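Local coordinates for MccB protein (Escherichia coli, PDB 6OM4) that takes part in making the Trojan-horse antibiotic microcin C7, binding the N-formylated precursor peptide MccA and probably using ATP to adenylate it as ubiquitin-activating-type enzymes do, at residues 27-32 with 69-74; 43-48 with 76-81; 249-254 with 307-312. All coordinates share one frame; numbering follows the deposited sequence.

Interaction 1: residues 27-32 with 69-74; sequences QYVENL and FRFLKE
Phe-71 reaches from its helix to the strand carrying Gln-27 and Val-29, and the far end of its ring makes the whole contact, an example of one aromatic side chain bridging a helix and a sheet edge. CZ lies 3.6 Å from Gln-27 CB, and Gln-27 CG follows at 3.7 Å from the same CZ. Gln-27 thus touches with its methylenes, while its amide plane stands 86° from the ring plane and the two side chains run alongside each other, pointing opposite ways. Val-29 adds one methyl, CG2, lying 4.0 Å from Phe-71 CZ. The ring gets this far because its CG is anti to the backbone N (chi1 169°). Farther out, Gln-27 NE2 is tied to Lys-25 O, which fixes the amide at the end of the bent chain. On the helix, Arg-70 NH2 forms a salt bridge one turn along to Glu-74 OE2 (2.9 Å), meeting the carboxylate from above its plane. Strand 27-29 is an outer strand of a three-stranded antiparallel sheet and bonds to strand 17-20, whose Val-20 also touches Phe-71; from helix 32-43, Ile-38 meets both Val-29 and Phe-71.

Interaction 2: residues 43-48 with 76-81; sequences YCFITP and FFIIPS. Unlike the reference sequence in segment 76-81: Ser-81 (reference Gly).
Phe-45 and Ile-78 face each other with CA atoms 7.5 Å apart, and the two segments close to 5.9 Å between the CA atoms of Pro-48 and Ser-81. The setting is a small three-stranded antiparallel sheet, with strand 2-5 between 49-50 and 78-80, in an N-terminal region consistent with the peptide-binding domain (RiPP recognition element) of this family. Residues 43-46 form a type I beta turn whose bond from Ile-46 N to Tyr-43 O is weak, whereas Phe-76, with positive phi, closes helix 62-74 in a Schellman motif just before the outer strand. Segment 43-48 links helix 32-43 to strand 49-50, while Ile-78 opens strand 78-80. Strand 2-5 ties them together: Phe-45 bonds through its backbone to Leu-5, Ile-79 to Ile-4 and Ser-81 to Asp-2. Two separate side-chain pairs complete the contact. In the buried one, the branch methyl of Ile-78 meets the base of the Phe-45 side chain, CG2 to CB at 4.1 Å, an apolar touch that lies obliquely to the ring. At the more exposed pair, Ser-81, which differs from the reference sequence, holds its hydroxyl anti to its own N (chi1 175°), and OG rests 3.6 Å from Pro-48 CB.

Interaction 3: residues 249-254 with 307-312; sequences LYVPGK and IKFIGK
Phe-309 packs against Leu-249 and Val-251, two residues on the same side of a strand and its continuation, and this apolar group is the entire side-chain contact between the segments. Each partner takes a different part of the phenylalanine. Leu-249 CD2 sits 4.0 Å from Phe-309 CB, at the root of the side chain, whereas the Val-251 side chain meets the phenylalanine head-on from the facing segment and sets CG2 at 3.6 Å from Phe-309 CE1, with its second methyl CG1 slightly farther from that carbon. CG anti to the backbone N (chi1 173°) carries the ring outward from the helix toward Val-251; both aliphatic groups approach it obliquely. Polar interactions lie within the segments or just beyond them. Lys-254 N bonds to Val-251 O (3.1 Å), closing a turn through Pro-252 and Gly-253 whose backbone angles are those of a type II turn, and, just past the segment, Thr-255 OG1 bonds to Val-251 N. On the other segment, Gly-311 N to Ile-307 O, at 2.7 Å, belongs to the last turn of helix 292-311, which Lys-312 leaves with positive phi. In the ThiF-type fold the contact joins this helix to the end of strand 243-250, and Ile-208 of strand 208-211 touches both Leu-249 and Phe-309.

Interactions 1 and 2 belong to one N-terminal unit: their centres lie 14 Å apart and their segments alternate along the chain, and helix 62-74 and strand 78-80 follow each other in sequence. Phe-69, in the helical segment of interaction 1, joins them through its CE1, which packs 3.6 Å from Phe-45 CZ, while Leu-72 O probably accepts a hydrogen bond from Phe-77 N at 2.8 Å. Interaction 3 stands apart in the ThiF-family region, with its centre 32 Å from that of interaction 1 and 31 Å from that of interaction 2. The Val-251 side chain lies about 12 Å from the zinc ion held by four cysteines; interactions 1 and 2 lie away from the annotated sites.

Interaction 1: residues 27-32 with 69-74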
loop_
_atom_site.group_PDB
_atom_site.type_symbol
_atom_site.label_atom_id
_atom_site.label_comp_id
_atom_site.label_asym_id
_atom_site.label_seq_id
_atom_site.Cartn_x
_atom_site.Cartn_y
_atom_site.Cartn_z
ATOM N N GLN A 27 -3.017 20.055 13.025
ATOM C CA GLN A 27 -3.801 20.551 14.154
ATOM C C GLN A 27 -4.204 22.004 13.944
ATOM O O GLN A 27 -3.363 22.872 13.663
ATOM C CB GLN A 27 -2.951 20.493 15.406
ATOM C CG GLN A 27 -2.495 19.089 15.748
ATOM C CD GLN A 27 -3.682 18.230 16.095
ATOM O OE1 GLN A 27 -4.601 18.676 16.788
ATOM N NE2 GLN A 27 -3.670 16.993 15.618
ATOM N N TYR A 28 -5.501 22.275 14.125
ATOM C CA TYR A 28 -5.982 23.617 14.223
ATOM C C TYR A 28 -5.971 24.012 15.700
ATOM O O TYR A 28 -6.617 23.339 16.535
ATOM C CB TYR A 28 -7.380 23.755 13.608
ATOM C CG TYR A 28 -8.021 25.112 13.783
ATOM C CD1 TYR A 28 -7.451 26.263 13.265
ATOM C CD2 TYR A 28 -9.225 25.254 14.468
ATOM C CE1 TYR A 28 -8.022 27.517 13.433
ATOM C CE2 TYR A 28 -9.818 26.499 14.635
ATOM C CZ TYR A 28 -9.219 27.631 14.113
ATOM O OH TYR A 28 -9.807 28.861 14.260
ATOM N N VAL A 29 -5.302 25.132 15.985
ATOM C CA VAL A 29 -5.222 25.716 17.323
ATOM C C VAL A 29 -5.951 27.049 17.307
ATOM O O VAL A 29 -5.478 28.001 16.753
ATOM C CB VAL A 29 -3.740 25.881 17.714
ATOM C CG1 VAL A 29 -3.581 26.317 19.158
ATOM C CG2 VAL A 29 -3.000 24.585 17.490
ATOM N N GLU A 30 -7.146 27.080 17.894
ATOM C CA GLU A 30 -7.999 28.258 17.836
ATOM C C GLU A 30 -7.407 29.372 18.708
ATOM O O GLU A 30 -7.534 30.576 18.396
ATOM C CB GLU A 30 -9.419 27.867 18.257
ATOM C CG GLU A 30 -10.278 29.017 18.774
ATOM C CD GLU A 30 -10.786 30.000 17.737
ATOM O OE1 GLU A 30 -10.315 29.925 16.585
ATOM O OE2 GLU A 30 -11.653 30.848 18.089
ATOM N N ASN A 31 -6.792 28.964 19.822
ATOM C CA ASN A 31 -6.179 29.848 20.798
ATOM C C ASN A 31 -4.896 30.437 20.197
ATOM O O ASN A 31 -3.870 29.756 20.113
ATOM C CB ASN A 31 -5.952 29.031 22.067
ATOM C CG ASN A 31 -5.341 29.745 23.252
ATOM O OD1 ASN A 31 -4.591 30.713 23.127
ATOM N ND2 ASN A 31 -5.572 29.159 24.414
ATOM N N LEU A 32 -4.940 31.706 19.795
ATOM C CA LEU A 32 -3.801 32.351 19.133
ATOM C C LEU A 32 -2.573 32.372 20.022
ATOM O O LEU A 32 -1.436 32.266 19.549
ATOM C CB LEU A 32 -4.136 33.797 18.780
ATOM C CG LEU A 32 -4.379 34.083 17.316
ATOM C CD1 LEU A 32 -4.625 35.575 17.122
ATOM C CD2 LEU A 32 -3.223 33.579 16.451
ATOM N N PHE A 69 5.523 21.453 24.200
ATOM C CA PHE A 69 6.411 20.366 23.871
ATOM C C PHE A 69 5.619 19.043 23.738
ATOM O O PHE A 69 5.851 18.268 22.824
ATOM C CB PHE A 69 7.514 20.321 24.922
ATOM C CG PHE A 69 8.523 19.222 24.724
ATOM C CD1 PHE A 69 9.614 19.409 23.903
ATOM C CD2 PHE A 69 8.375 18.027 25.390
ATOM C CE1 PHE A 69 10.541 18.390 23.737
ATOM C CE2 PHE A 69 9.313 17.023 25.243
ATOM C CZ PHE A 69 10.363 17.195 24.371
ATOM N N ARG A 70 4.703 18.772 24.686
ATOM C CA ARG A 70 3.826 17.574 24.662
ATOM C C ARG A 70 3.026 17.544 23.347
ATOM O O ARG A 70 2.895 16.502 22.685
ATOM C CB ARG A 70 2.903 17.546 25.888
ATOM C CG ARG A 70 1.968 16.335 26.011
ATOM C CD ARG A 70 0.547 16.528 25.497
ATOM N NE ARG A 70 0.007 17.782 25.963
ATOM C CZ ARG A 70 -0.799 18.588 25.300
ATOM N NH1 ARG A 70 -1.338 19.597 25.954
ATOM N NH2 ARG A 70 -1.066 18.416 24.020
ATOM N N PHE A 71 2.482 18.688 22.977
ATOM C CA PHE A 71 1.707 18.847 21.761
ATOM C C PHE A 71 2.550 18.488 20.524
ATOM O O PHE A 71 2.102 17.746 19.654
ATOM C CB PHE A 71 1.165 20.274 21.685
ATOM C CG PHE A 71 0.549 20.672 20.366
ATOM C CD1 PHE A 71 1.346 21.055 19.298
ATOM C CD2 PHE A 71 -0.825 20.680 20.211
ATOM C CE1 PHE A 71 0.791 21.385 18.070
ATOM C CE2 PHE A 71 -1.391 21.054 18.999
ATOM C CZ PHE A 71 -0.584 21.407 17.936
ATOM N N LEU A 72 3.748 19.058 20.423
ATOM C CA LEU A 72 4.631 18.768 19.279
ATOM C C LEU A 72 5.043 17.292 19.254
ATOM O O LEU A 72 5.111 16.677 18.196
ATOM C CB LEU A 72 5.833 19.703 19.345
ATOM C CG LEU A 72 5.505 21.170 19.064
ATOM C CD1 LEU A 72 6.672 22.075 19.441
ATOM C CD2 LEU A 72 5.200 21.352 17.599
ATOM N N LYS A 73 5.351 16.714 20.416
ATOM C CA LYS A 73 5.756 15.334 20.525
ATOM C C LYS A 73 4.641 14.364 20.123
ATOM O O LYS A 73 4.904 13.353 19.449
ATOM C CB LYS A 73 6.122 14.994 21.976
ATOM C CG LYS A 73 7.499 15.402 22.459
ATOM C CD LYS A 73 7.820 14.694 23.785
ATOM C CE LYS A 73 8.720 13.493 23.614
ATOM N NZ LYS A 73 8.350 12.707 22.417
ATOM N N GLU A 74 3.417 14.584 20.630
ATOM C CA GLU A 74 2.346 13.593 20.454
ATOM C C GLU A 74 1.887 13.551 18.990
ATOM O O GLU A 74 1.237 12.595 18.585
ATOM C CB GLU A 74 1.208 13.871 21.437
ATOM C CG GLU A 74 0.334 15.046 21.040
ATOM C CD GLU A 74 -0.683 15.471 22.090
ATOM O OE1 GLU A 74 -0.746 14.819 23.153
ATOM O OE2 GLU A 74 -1.390 16.504 21.856
#

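Interaction 2: residues 43-48 with 76-81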
loop_
_atom_site.group_PDB
_atom_site.type_symbol
_atom_site.label_atom_id
_atom_site.label_comp_id
_atom_site.label_asym_id
_atom_site.label_seq_id
_atom_site.Cartn_x
_atom_site.Cartn_y
_atom_site.Cartn_z
ATOM N N TYR A 43 10.548 26.286 17.353
ATOM C CA TYR A 43 11.721 26.966 16.856
ATOM C C TYR A 43 12.978 26.574 17.644
ATOM O O TYR A 43 14.073 26.519 17.054
ATOM C CB TYR A 43 11.464 28.466 16.876
ATOM C CG TYR A 43 12.583 29.326 16.340
ATOM C CD1 TYR A 43 12.708 29.551 14.976
ATOM C CD2 TYR A 43 13.453 29.968 17.196
ATOM C CE1 TYR A 43 13.670 30.410 14.471
ATOM C CE2 TYR A 43 14.433 30.823 16.702
ATOM C CZ TYR A 43 14.546 31.035 15.339
ATOM O OH TYR A 43 15.510 31.870 14.838
ATOM N N CYS A 44 12.824 26.258 18.942
ATOM C CA CYS A 44 13.947 25.828 19.760
ATOM C C CYS A 44 14.576 24.534 19.254
ATOM O O CYS A 44 15.693 24.219 19.644
ATOM C CB CYS A 44 13.525 25.582 21.199
ATOM S SG CYS A 44 12.994 27.106 22.010
ATOM N N PHE A 45 13.838 23.744 18.476
ATOM C CA PHE A 45 14.313 22.419 18.093
ATOM C C PHE A 45 14.707 22.348 16.613
ATOM O O PHE A 45 14.779 21.263 16.106
ATOM C CB PHE A 45 13.243 21.370 18.445
ATOM C CG PHE A 45 12.971 21.265 19.918
ATOM C CD1 PHE A 45 13.791 20.504 20.739
ATOM C CD2 PHE A 45 11.960 22.006 20.505
ATOM C CE1 PHE A 45 13.579 20.469 22.115
ATOM C CE2 PHE A 45 11.755 21.974 21.872
ATOM C CZ PHE A 45 12.541 21.181 22.672
ATOM N N ILE A 46 14.982 23.478 15.953
ATOM C CA ILE A 46 15.460 23.436 14.576
ATOM C C ILE A 46 16.764 22.624 14.522
ATOM O O ILE A 46 16.973 21.755 13.603
ATOM C CB ILE A 46 15.621 24.856 13.997
ATOM C CG1 ILE A 46 14.289 25.599 13.883
ATOM C CG2 ILE A 46 16.310 24.792 12.640
ATOM C CD1 ILE A 46 13.216 24.824 13.248
ATOM N N THR A 47 17.641 22.876 15.517
ATOM C CA THR A 47 18.878 22.133 15.718
ATOM C C THR A 47 18.623 21.194 16.883
ATOM O O THR A 47 17.783 21.498 17.728
ATOM C CB THR A 47 20.103 23.032 16.003
ATOM O OG1 THR A 47 20.021 23.665 17.284
ATOM C CG2 THR A 47 20.282 24.110 14.958
ATOM N N PRO A 48 19.325 20.043 16.964
ATOM C CA PRO A 48 19.080 19.052 18.014
ATOM C C PRO A 48 19.256 19.701 19.391
ATOM O O PRO A 48 20.270 20.305 19.653
ATOM C CB PRO A 48 20.177 17.992 17.807
ATOM C CG PRO A 48 20.549 18.138 16.341
ATOM C CD PRO A 48 20.385 19.610 16.036
ATOM N N PHE A 76 4.315 13.825 16.587
ATOM C CA PHE A 76 5.602 13.510 15.902
ATOM C C PHE A 76 6.121 14.703 15.093
ATOM O O PHE A 76 6.925 14.533 14.154
ATOM C CB PHE A 76 5.496 12.210 15.086
ATOM C CG PHE A 76 4.798 11.131 15.862
ATOM C CD1 PHE A 76 5.348 10.674 17.046
ATOM C CD2 PHE A 76 3.588 10.647 15.451
ATOM C CE1 PHE A 76 4.684 9.727 17.803
ATOM C CE2 PHE A 76 2.951 9.654 16.178
ATOM C CZ PHE A 76 3.488 9.230 17.372
ATOM N N PHE A 77 5.802 15.934 15.539
ATOM C CA PHE A 77 6.356 17.142 14.933
ATOM C C PHE A 77 7.795 17.368 15.401
ATOM O O PHE A 77 8.641 17.873 14.653
ATOM C CB PHE A 77 5.468 18.335 15.239
ATOM C CG PHE A 77 4.066 18.263 14.683
ATOM C CD1 PHE A 77 3.759 17.512 13.563
ATOM C CD2 PHE A 77 3.078 19.047 15.245
ATOM C CE1 PHE A 77 2.478 17.518 13.035
ATOM C CE2 PHE A 77 1.794 19.050 14.718
ATOM C CZ PHE A 77 1.497 18.293 13.611
ATOM N N ILE A 78 8.055 17.009 16.654
ATOM C CA ILE A 78 9.441 16.864 17.111
ATOM C C ILE A 78 9.696 15.374 17.334
ATOM O O ILE A 78 8.800 14.636 17.806
ATOM C CB ILE A 78 9.780 17.733 18.343
ATOM C CG1 ILE A 78 8.945 17.389 19.560
ATOM C CG2 ILE A 78 9.714 19.230 18.021
ATOM C CD1 ILE A 78 9.441 18.069 20.808
ATOM N N ILE A 79 10.897 14.934 16.935
ATOM C CA ILE A 79 11.263 13.537 16.971
ATOM C C ILE A 79 12.640 13.416 17.596
ATOM O O ILE A 79 13.393 14.395 17.658
ATOM C CB ILE A 79 11.252 12.897 15.571
ATOM C CG1 ILE A 79 12.231 13.607 14.643
ATOM C CG2 ILE A 79 9.820 12.856 15.037
ATOM C CD1 ILE A 79 12.318 13.006 13.273
ATOM N N PRO A 80 13.007 12.221 18.092
ATOM C CA PRO A 80 14.365 12.014 18.568
ATOM C C PRO A 80 15.373 12.397 17.479
ATOM O O PRO A 80 15.221 11.991 16.342
ATOM C CB PRO A 80 14.410 10.523 18.886
ATOM C CG PRO A 80 13.001 10.222 19.244
ATOM C CD PRO A 80 12.182 11.032 18.259
ATOM N N SER A 81 16.424 13.102 17.879
ATOM C CA SER A 81 17.493 13.487 16.992
ATOM C C SER A 81 18.122 12.237 16.349
ATOM O O SER A 81 18.530 12.275 15.160
ATOM C CB SER A 81 18.538 14.279 17.730
ATOM O OG SER A 81 19.632 14.541 16.889
#

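Interaction 3: residues 249-254 with 307-312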
loop_
_atom_site.group_PDB
_atom_site.type_symbol
_atom_site.label_atom_id
_atom_site.label_comp_id
_atom_site.label_asym_id
_atom_site.label_seq_id
_atom_site.Cartn_x
_atom_site.Cartn_y
_atom_site.Cartn_z
ATOM N N LEU A 249 -5.973 -7.596 2.687
ATOM C CA LEU A 249 -4.622 -7.987 3.053
ATOM C C LEU A 249 -4.775 -9.143 4.049
ATOM O O LEU A 249 -5.231 -8.921 5.157
ATOM C CB LEU A 249 -3.873 -6.779 3.629
ATOM C CG LEU A 249 -2.559 -6.999 4.365
ATOM C CD1 LEU A 249 -1.735 -8.140 3.851
ATOM C CD2 LEU A 249 -1.714 -5.730 4.401
ATOM N N TYR A 250 -4.525 -10.360 3.560
ATOM C CA TYR A 250 -4.697 -11.594 4.320
ATOM C C TYR A 250 -3.407 -11.851 5.091
ATOM O O TYR A 250 -2.336 -11.990 4.487
ATOM C CB TYR A 250 -4.976 -12.792 3.407
ATOM C CG TYR A 250 -4.879 -14.100 4.154
ATOM C CD1 TYR A 250 -5.772 -14.365 5.178
ATOM C CD2 TYR A 250 -3.837 -14.989 3.941
ATOM C CE1 TYR A 250 -5.664 -15.517 5.936
ATOM C CE2 TYR A 250 -3.752 -16.181 4.648
ATOM C CZ TYR A 250 -4.647 -16.418 5.682
ATOM O OH TYR A 250 -4.556 -17.566 6.433
ATOM N N VAL A 251 -3.537 -11.964 6.420
ATOM C CA VAL A 251 -2.401 -12.314 7.289
ATOM C C VAL A 251 -2.779 -13.567 8.060
ATOM O O VAL A 251 -3.739 -13.508 8.822
ATOM C CB VAL A 251 -2.042 -11.164 8.234
ATOM C CG1 VAL A 251 -0.778 -11.522 9.005
ATOM C CG2 VAL A 251 -1.863 -9.863 7.477
ATOM N N PRO A 252 -2.056 -14.698 7.888
ATOM C CA PRO A 252 -2.372 -15.959 8.569
ATOM C C PRO A 252 -2.652 -15.799 10.065
ATOM O O PRO A 252 -1.854 -15.181 10.788
ATOM C CB PRO A 252 -1.091 -16.760 8.377
ATOM C CG PRO A 252 -0.671 -16.365 6.988
ATOM C CD PRO A 252 -0.921 -14.876 6.955
ATOM N N GLY A 253 -3.822 -16.286 10.478
ATOM C CA GLY A 253 -4.212 -16.355 11.873
ATOM C C GLY A 253 -4.638 -15.041 12.479
ATOM O O GLY A 253 -4.938 -15.007 13.653
ATOM N N LYS A 254 -4.732 -13.966 11.681
ATOM C CA LYS A 254 -4.911 -12.590 12.167
ATOM C C LYS A 254 -6.107 -11.916 11.483
ATOM O O LYS A 254 -6.975 -11.351 12.132
ATOM C CB LYS A 254 -3.622 -11.800 11.914
ATOM C CG LYS A 254 -3.653 -10.322 12.263
ATOM C CD LYS A 254 -2.274 -9.688 12.184
ATOM C CE LYS A 254 -2.231 -8.334 11.522
ATOM N NZ LYS A 254 -2.710 -7.268 12.432
ATOM N N ILE A 307 4.131 -1.804 1.870
ATOM C CA ILE A 307 5.203 -1.077 2.572
ATOM C C ILE A 307 4.888 -1.017 4.065
ATOM O O ILE A 307 5.763 -1.246 4.898
ATOM C CB ILE A 307 5.446 0.308 1.925
ATOM C CG1 ILE A 307 6.048 0.117 0.530
ATOM C CG2 ILE A 307 6.302 1.191 2.795
ATOM C CD1 ILE A 307 6.019 1.347 -0.328
ATOM N N LYS A 308 3.633 -0.761 4.434
ATOM C CA LYS A 308 3.274 -0.713 5.871
ATOM C C LYS A 308 3.325 -2.105 6.494
ATOM O O LYS A 308 3.723 -2.226 7.629
ATOM C CB LYS A 308 1.904 -0.074 6.082
ATOM C CG LYS A 308 1.911 1.403 5.746
ATOM C CD LYS A 308 0.562 2.073 5.660
ATOM C CE LYS A 308 0.764 3.570 5.460
ATOM N NZ LYS A 308 -0.513 4.285 5.246
ATOM N N PHE A 309 2.876 -3.123 5.756
ATOM C CA PHE A 309 2.846 -4.476 6.309
ATOM C C PHE A 309 4.288 -4.889 6.659
ATOM O O PHE A 309 4.549 -5.558 7.675
ATOM C CB PHE A 309 2.208 -5.434 5.295
ATOM C CG PHE A 309 2.275 -6.888 5.676
ATOM C CD1 PHE A 309 1.505 -7.349 6.730
ATOM C CD2 PHE A 309 3.162 -7.756 5.074
ATOM C CE1 PHE A 309 1.560 -8.681 7.112
ATOM C CE2 PHE A 309 3.219 -9.091 5.469
ATOM C CZ PHE A 309 2.426 -9.544 6.487
ATOM N N ILE A 310 5.201 -4.642 5.745
ATOM C CA ILE A 310 6.613 -5.015 5.915
ATOM C C ILE A 310 7.295 -4.059 6.900
ATOM O O ILE A 310 8.128 -4.501 7.736
ATOM C CB ILE A 310 7.352 -5.011 4.570
ATOM C CG1 ILE A 310 6.827 -6.127 3.659
ATOM C CG2 ILE A 310 8.863 -5.017 4.773
ATOM C CD1 ILE A 310 7.277 -5.992 2.244
ATOM N N GLY A 311 7.011 -2.748 6.766
ATOM C CA GLY A 311 7.790 -1.737 7.515
ATOM C C GLY A 311 7.351 -1.546 8.960
ATOM O O GLY A 311 8.139 -1.008 9.785
ATOM N N LYS A 312 6.090 -1.882 9.249
ATOM C CA LYS A 312 5.519 -1.996 10.624
ATOM C C LYS A 312 5.361 -0.636 11.326
ATOM O O LYS A 312 5.131 -0.623 12.502
ATOM C CB LYS A 312 6.346 -2.963 11.499
ATOM C CG LYS A 312 6.383 -4.406 11.025
ATOM C CD LYS A 312 5.025 -5.049 10.878
ATOM C CE LYS A 312 5.088 -6.455 10.301
ATOM N NZ LYS A 312 5.123 -7.508 11.345
#